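Local coordinates for putative acyl-CoA thioester hydrolase YbhC (PDB 3GRH), which is a putative thioesterase of the outer membrane that belongs to the pectinesterase family yet neither binds pectin nor shows pectinesterase activity, at residues A[70-84]-A[99-113]. Sequence-based numbering, arbitrary orientation.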
loop_
_atom_site.group_PDB
_atom_site.type_symbol
_atom_site.label_atom_id
_atom_site.label_comp_id
_atom_site.label_asym_id
_atom_site.label_seq_id
_atom_site.Cartn_x
_atom_site.Cartn_y
_atom_site.Cartn_z
ATOM N N THR A 70 -17.868 10.030 -1.406
ATOM C CA THR A 70 -19.213 10.388 -1.838
ATOM C C THR A 70 -19.134 10.960 -3.207
ATOM O O THR A 70 -18.362 11.873 -3.406
ATOM C CB THR A 70 -19.794 11.540 -1.002
ATOM O OG1 THR A 70 -19.725 11.215 0.383
ATOM C CG2 THR A 70 -21.250 11.829 -1.410
ATOM N N LEU A 71 -19.856 10.411 -4.153
ATOM C CA LEU A 71 -19.720 10.949 -5.500
ATOM C C LEU A 71 -20.750 12.021 -5.769
ATOM O O LEU A 71 -21.869 11.943 -5.287
ATOM C CB LEU A 71 -19.887 9.820 -6.480
ATOM C CG LEU A 71 -18.810 8.729 -6.365
ATOM C CD1 LEU A 71 -19.086 7.805 -7.573
ATOM C CD2 LEU A 71 -17.312 9.207 -6.278
ATOM N N PRO A 72 -20.368 13.017 -6.567
ATOM C CA PRO A 72 -21.173 14.189 -6.833
ATOM C C PRO A 72 -22.179 13.843 -7.875
ATOM O O PRO A 72 -22.009 12.868 -8.607
ATOM C CB PRO A 72 -20.116 15.150 -7.411
ATOM C CG PRO A 72 -19.250 14.254 -8.209
ATOM C CD PRO A 72 -19.094 13.049 -7.310
ATOM N N ALA A 73 -23.205 14.672 -8.025
ATOM C CA ALA A 73 -24.176 14.414 -9.058
ATOM C C ALA A 73 -23.577 14.650 -10.427
ATOM O O ALA A 73 -23.924 13.963 -11.399
ATOM C CB ALA A 73 -25.407 15.262 -8.814
ATOM N N GLN A 74 -22.605 15.569 -10.485
ATOM C CA GLN A 74 -21.867 15.870 -11.697
ATOM C C GLN A 74 -20.366 15.934 -11.446
ATOM O O GLN A 74 -19.914 16.651 -10.570
ATOM C CB GLN A 74 -22.311 17.213 -12.308
ATOM C CG GLN A 74 -23.576 17.076 -13.145
ATOM C CD GLN A 74 -23.286 16.422 -14.491
ATOM O OE1 GLN A 74 -22.398 16.858 -15.244
ATOM N NE2 GLN A 74 -24.006 15.348 -14.787
ATOM N N PRO A 75 -19.577 15.179 -12.204
ATOM C CA PRO A 75 -18.154 15.399 -11.957
ATOM C C PRO A 75 -17.587 16.682 -12.540
ATOM O O PRO A 75 -18.198 17.318 -13.382
ATOM C CB PRO A 75 -17.504 14.214 -12.642
ATOM C CG PRO A 75 -18.511 13.797 -13.688
ATOM C CD PRO A 75 -19.846 14.118 -13.181
ATOM N N ASP A 76 -16.410 17.063 -12.056
ATOM C CA ASP A 76 -15.723 18.235 -12.562
ATOM C C ASP A 76 -15.088 17.965 -13.907
ATOM O O ASP A 76 -15.053 18.878 -14.757
ATOM C CB ASP A 76 -14.669 18.718 -11.572
ATOM C CG ASP A 76 -15.284 19.197 -10.272
ATOM O OD1 ASP A 76 -15.878 20.291 -10.286
ATOM O OD2 ASP A 76 -15.201 18.516 -9.234
ATOM N N PHE A 77 -14.565 16.760 -14.062
ATOM C CA PHE A 77 -13.894 16.323 -15.273
ATOM C C PHE A 77 -14.271 14.891 -15.579
ATOM O O PHE A 77 -14.612 14.109 -14.696
ATOM C CB PHE A 77 -12.388 16.386 -15.086
ATOM C CG PHE A 77 -11.901 17.737 -14.705
ATOM C CD1 PHE A 77 -11.742 18.696 -15.679
ATOM C CD2 PHE A 77 -11.700 18.083 -13.387
ATOM C CE1 PHE A 77 -11.338 20.004 -15.356
ATOM C CE2 PHE A 77 -11.281 19.354 -13.059
ATOM C CZ PHE A 77 -11.100 20.311 -14.033
ATOM N N VAL A 78 -14.302 14.602 -16.893
ATOM C CA VAL A 78 -14.581 13.266 -17.376
ATOM C C VAL A 78 -13.527 12.791 -18.358
ATOM O O VAL A 78 -13.349 13.431 -19.392
ATOM C CB VAL A 78 -15.917 13.148 -18.070
ATOM C CG1 VAL A 78 -16.141 11.694 -18.418
ATOM C CG2 VAL A 78 -17.050 13.648 -17.148
ATOM N N VAL A 79 -12.910 11.638 -18.090
ATOM C CA VAL A 79 -11.885 11.085 -18.949
ATOM C C VAL A 79 -12.517 9.944 -19.689
ATOM O O VAL A 79 -13.231 9.104 -19.096
ATOM C CB VAL A 79 -10.680 10.600 -18.126
ATOM C CG1 VAL A 79 -9.657 10.031 -19.043
ATOM C CG2 VAL A 79 -10.053 11.698 -17.269
ATOM N N GLY A 80 -12.291 9.883 -21.002
ATOM C CA GLY A 80 -12.938 8.893 -21.799
ATOM C C GLY A 80 -12.376 8.897 -23.181
ATOM O O GLY A 80 -11.470 9.665 -23.493
ATOM N N PRO A 81 -12.989 8.103 -24.064
ATOM C CA PRO A 81 -12.562 8.054 -25.454
ATOM C C PRO A 81 -12.900 9.350 -26.143
ATOM O O PRO A 81 -13.946 9.953 -25.878
ATOM C CB PRO A 81 -13.382 6.917 -26.043
ATOM C CG PRO A 81 -14.385 6.526 -25.027
ATOM C CD PRO A 81 -14.165 7.259 -23.783
ATOM N N ALA A 82 -12.039 9.753 -27.068
ATOM C CA ALA A 82 -12.269 10.959 -27.844
ATOM C C ALA A 82 -13.593 10.936 -28.638
ATOM O O ALA A 82 -13.946 9.950 -29.300
ATOM C CB ALA A 82 -11.105 11.198 -28.748
ATOM N N GLY A 83 -14.330 12.039 -28.523
ATOM C CA GLY A 83 -15.577 12.231 -29.235
ATOM C C GLY A 83 -16.803 11.748 -28.478
ATOM O O GLY A 83 -17.922 12.001 -28.916
ATOM N N THR A 84 -16.613 11.046 -27.354
ATOM C CA THR A 84 -17.753 10.525 -26.599
ATOM C C THR A 84 -18.385 11.675 -25.835
ATOM O O THR A 84 -17.697 12.579 -25.358
ATOM C CB THR A 84 -17.332 9.392 -25.660
ATOM O OG1 THR A 84 -16.768 8.320 -26.423
ATOM C CG2 THR A 84 -18.533 8.868 -24.887
ATOM N N ALA A 99 -7.414 19.895 -13.052
ATOM C CA ALA A 99 -7.890 20.074 -11.692
ATOM C C ALA A 99 -6.903 20.898 -10.881
ATOM O O ALA A 99 -7.261 21.820 -10.135
ATOM C CB ALA A 99 -8.108 18.701 -11.018
ATOM N N ILE A 100 -5.641 20.563 -10.996
ATOM C CA ILE A 100 -4.583 21.207 -10.205
ATOM C C ILE A 100 -4.400 22.681 -10.546
ATOM O O ILE A 100 -4.256 23.492 -9.637
ATOM C CB ILE A 100 -3.249 20.488 -10.362
ATOM C CG1 ILE A 100 -3.329 19.090 -9.822
ATOM C CG2 ILE A 100 -2.112 21.292 -9.629
ATOM C CD1 ILE A 100 -3.556 18.983 -8.354
ATOM N N ILE A 101 -4.478 23.020 -11.810
ATOM C CA ILE A 101 -4.253 24.441 -12.234
ATOM C C ILE A 101 -5.279 25.378 -11.621
ATOM O O ILE A 101 -5.058 26.594 -11.607
ATOM C CB ILE A 101 -4.086 24.643 -13.733
ATOM C CG1 ILE A 101 -5.281 24.175 -14.541
ATOM C CG2 ILE A 101 -2.802 23.877 -14.200
ATOM C CD1 ILE A 101 -5.353 24.689 -16.026
ATOM N N LYS A 102 -6.423 24.888 -11.178
ATOM C CA LYS A 102 -7.430 25.772 -10.568
ATOM C C LYS A 102 -6.996 26.385 -9.234
ATOM O O LYS A 102 -7.553 27.385 -8.802
ATOM C CB LYS A 102 -8.722 25.013 -10.347
ATOM C CG LYS A 102 -9.471 24.644 -11.596
ATOM C CD LYS A 102 -10.824 24.233 -11.148
ATOM C CE LYS A 102 -11.631 23.493 -12.184
ATOM N NZ LYS A 102 -12.824 22.919 -11.441
ATOM N N ARG A 103 -6.046 25.735 -8.563
ATOM C CA ARG A 103 -5.502 26.192 -7.273
ATOM C C ARG A 103 -6.561 26.376 -6.240
ATOM O O ARG A 103 -6.546 27.344 -5.485
ATOM C CB ARG A 103 -4.665 27.454 -7.413
ATOM C CG ARG A 103 -3.871 27.474 -8.654
ATOM C CD ARG A 103 -2.697 26.562 -8.645
ATOM N NE ARG A 103 -2.072 26.579 -9.975
ATOM C CZ ARG A 103 -1.134 25.736 -10.398
ATOM N NH1 ARG A 103 -0.646 24.804 -9.594
ATOM N NH2 ARG A 103 -0.671 25.840 -11.647
ATOM N N THR A 104 -7.472 25.421 -6.187
ATOM C CA THR A 104 -8.592 25.513 -5.268
ATOM C C THR A 104 -8.464 24.586 -4.060
ATOM O O THR A 104 -7.832 23.549 -4.150
ATOM C CB THR A 104 -9.922 25.150 -5.952
ATOM O OG1 THR A 104 -11.016 25.372 -5.028
ATOM C CG2 THR A 104 -9.935 23.754 -6.482
ATOM N N ASN A 105 -9.079 25.001 -2.964
ATOM C CA ASN A 105 -9.161 24.218 -1.704
ATOM C C ASN A 105 -10.299 23.204 -1.736
ATOM O O ASN A 105 -10.344 22.238 -0.912
ATOM C CB ASN A 105 -9.437 25.153 -0.501
ATOM C CG ASN A 105 -8.281 26.039 -0.157
ATOM O OD1 ASN A 105 -7.125 25.740 -0.464
ATOM N ND2 ASN A 105 -8.583 27.152 0.517
ATOM N N LYS A 106 -11.197 23.361 -2.696
ATOM C CA LYS A 106 -12.328 22.481 -2.808
ATOM C C LYS A 106 -11.925 21.199 -3.481
ATOM O O LYS A 106 -11.108 21.173 -4.399
ATOM C CB LYS A 106 -13.472 23.143 -3.566
ATOM C CG LYS A 106 -14.434 23.879 -2.632
ATOM C CD LYS A 106 -15.792 24.243 -3.310
ATOM C CE LYS A 106 -16.379 23.081 -4.204
ATOM N NZ LYS A 106 -17.280 22.177 -3.355
ATOM N N ARG A 107 -12.542 20.117 -3.020
ATOM C CA ARG A 107 -12.313 18.807 -3.638
ATOM C C ARG A 107 -12.833 18.751 -5.068
ATOM O O ARG A 107 -13.957 19.274 -5.368
ATOM C CB ARG A 107 -13.014 17.708 -2.825
ATOM C CG ARG A 107 -12.883 16.408 -3.393
ATOM C CD ARG A 107 -13.360 15.274 -2.487
ATOM N NE ARG A 107 -12.505 15.154 -1.336
ATOM C CZ ARG A 107 -11.286 14.581 -1.352
ATOM N NH1 ARG A 107 -10.780 14.079 -2.451
ATOM N NH2 ARG A 107 -10.563 14.620 -0.270
ATOM N N GLN A 108 -12.040 18.151 -5.974
ATOM C CA GLN A 108 -12.433 17.971 -7.360
ATOM C C GLN A 108 -12.557 16.548 -7.699
ATOM O O GLN A 108 -11.793 15.749 -7.177
ATOM C CB GLN A 108 -11.455 18.616 -8.283
ATOM C CG GLN A 108 -11.388 20.029 -7.955
ATOM C CD GLN A 108 -10.525 20.746 -8.835
ATOM O OE1 GLN A 108 -10.937 21.146 -9.919
ATOM N NE2 GLN A 108 -9.322 20.992 -8.377
ATOM N N TYR A 109 -13.550 16.242 -8.522
ATOM C CA TYR A 109 -13.913 14.892 -8.876
ATOM C C TYR A 109 -13.698 14.645 -10.355
ATOM O O TYR A 109 -14.195 15.409 -11.177
ATOM C CB TYR A 109 -15.383 14.675 -8.560
ATOM C CG TYR A 109 -15.685 14.711 -7.092
ATOM C CD1 TYR A 109 -15.702 13.562 -6.368
ATOM C CD2 TYR A 109 -16.023 15.910 -6.472
ATOM C CE1 TYR A 109 -15.969 13.588 -5.035
ATOM C CE2 TYR A 109 -16.329 15.928 -5.098
ATOM C CZ TYR A 109 -16.249 14.739 -4.419
ATOM O OH TYR A 109 -16.556 14.606 -3.071
ATOM N N ILE A 110 -12.955 13.579 -10.657
ATOM C CA ILE A 110 -12.611 13.195 -12.004
ATOM C C ILE A 110 -13.182 11.825 -12.229
ATOM O O ILE A 110 -12.793 10.860 -11.589
ATOM C CB ILE A 110 -11.092 13.165 -12.231
ATOM C CG1 ILE A 110 -10.512 14.523 -11.986
ATOM C CG2 ILE A 110 -10.797 12.694 -13.698
ATOM C CD1 ILE A 110 -8.952 14.561 -11.850
ATOM N N ALA A 111 -14.162 11.737 -13.106
ATOM C CA ALA A 111 -14.771 10.436 -13.488
ATOM C C ALA A 111 -13.993 9.857 -14.625
ATOM O O ALA A 111 -13.605 10.609 -15.517
ATOM C CB ALA A 111 -16.255 10.618 -13.882
ATOM N N VAL A 112 -13.771 8.550 -14.614
ATOM C CA VAL A 112 -13.055 7.878 -15.695
ATOM C C VAL A 112 -13.982 6.786 -16.287
ATOM O O VAL A 112 -14.469 5.909 -15.595
ATOM C CB VAL A 112 -11.734 7.249 -15.219
ATOM C CG1 VAL A 112 -11.038 6.717 -16.476
ATOM C CG2 VAL A 112 -10.818 8.244 -14.504
ATOM N N MET A 113 -14.264 6.910 -17.589
ATOM C CA MET A 113 -15.130 6.003 -18.300
ATOM C C MET A 113 -14.416 4.688 -18.536
ATOM O O MET A 113 -13.204 4.624 -18.610
ATOM C CB MET A 113 -15.537 6.592 -19.650
ATOM C CG MET A 113 -16.445 7.752 -19.488
ATOM S SD MET A 113 -17.080 8.351 -21.012
ATOM C CE MET A 113 -18.051 6.958 -21.622
HETATM O O HOH W 1 -15.787 12.163 -1.414
HETATM O O HOH W 2 -15.709 20.177 -7.181
#
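The first parallel strand pair of the beta-helix brings 77-79 alongside 108-112, with Phe77 opposite Ile110 and Val79 opposite Val112. Backbone hydrogen bonds alternate between the strands, Phe77 N to Tyr109 O, Ala111 N to Phe77 O, Val79 N to Ala111 O and Met113 N to Val79 O. Just ahead of the pairing, Tyr109 O also accepts from Asp76 N, while the anti lone pair of Asp76 OD2 takes Tyr109 N at 2.9 Å in a nearly straight bond (166°). A water links OD2 to Arg107 O. The Tyr109 ring receives Pro72 CD over one face, a CH-pi contact 3.9 Å from its centroid, and its OH reaches a water that also binds Thr70 N. Replacing Tyr109 by an alanine would probably leave Pro72 without its aromatic platform and break the water link to Thr70. Having CG anti to the carbonyl carbon (chi1 -57°) swings the Phe77 ring against Ala99 and Lys102, where CE2 lies 3.8 Å from Ala99 CB and CZ 3.7 Å from Lys102 CE. Gln108 OE1 sits at the edge of this ring and accepts from Lys102 NZ, while Gln108 NE2 binds Ala99 O at 2.8 Å. Beyond Phe77, Val79 CG2 packs on Ile110 CG2 at 3.8 Å, and both side chains touch Ala95. Strand 77-79, helix 92-100 and strand 108-112 form a beta-alpha-beta unit at one end of the right-handed parallel beta-helix characteristic of pectinesterases.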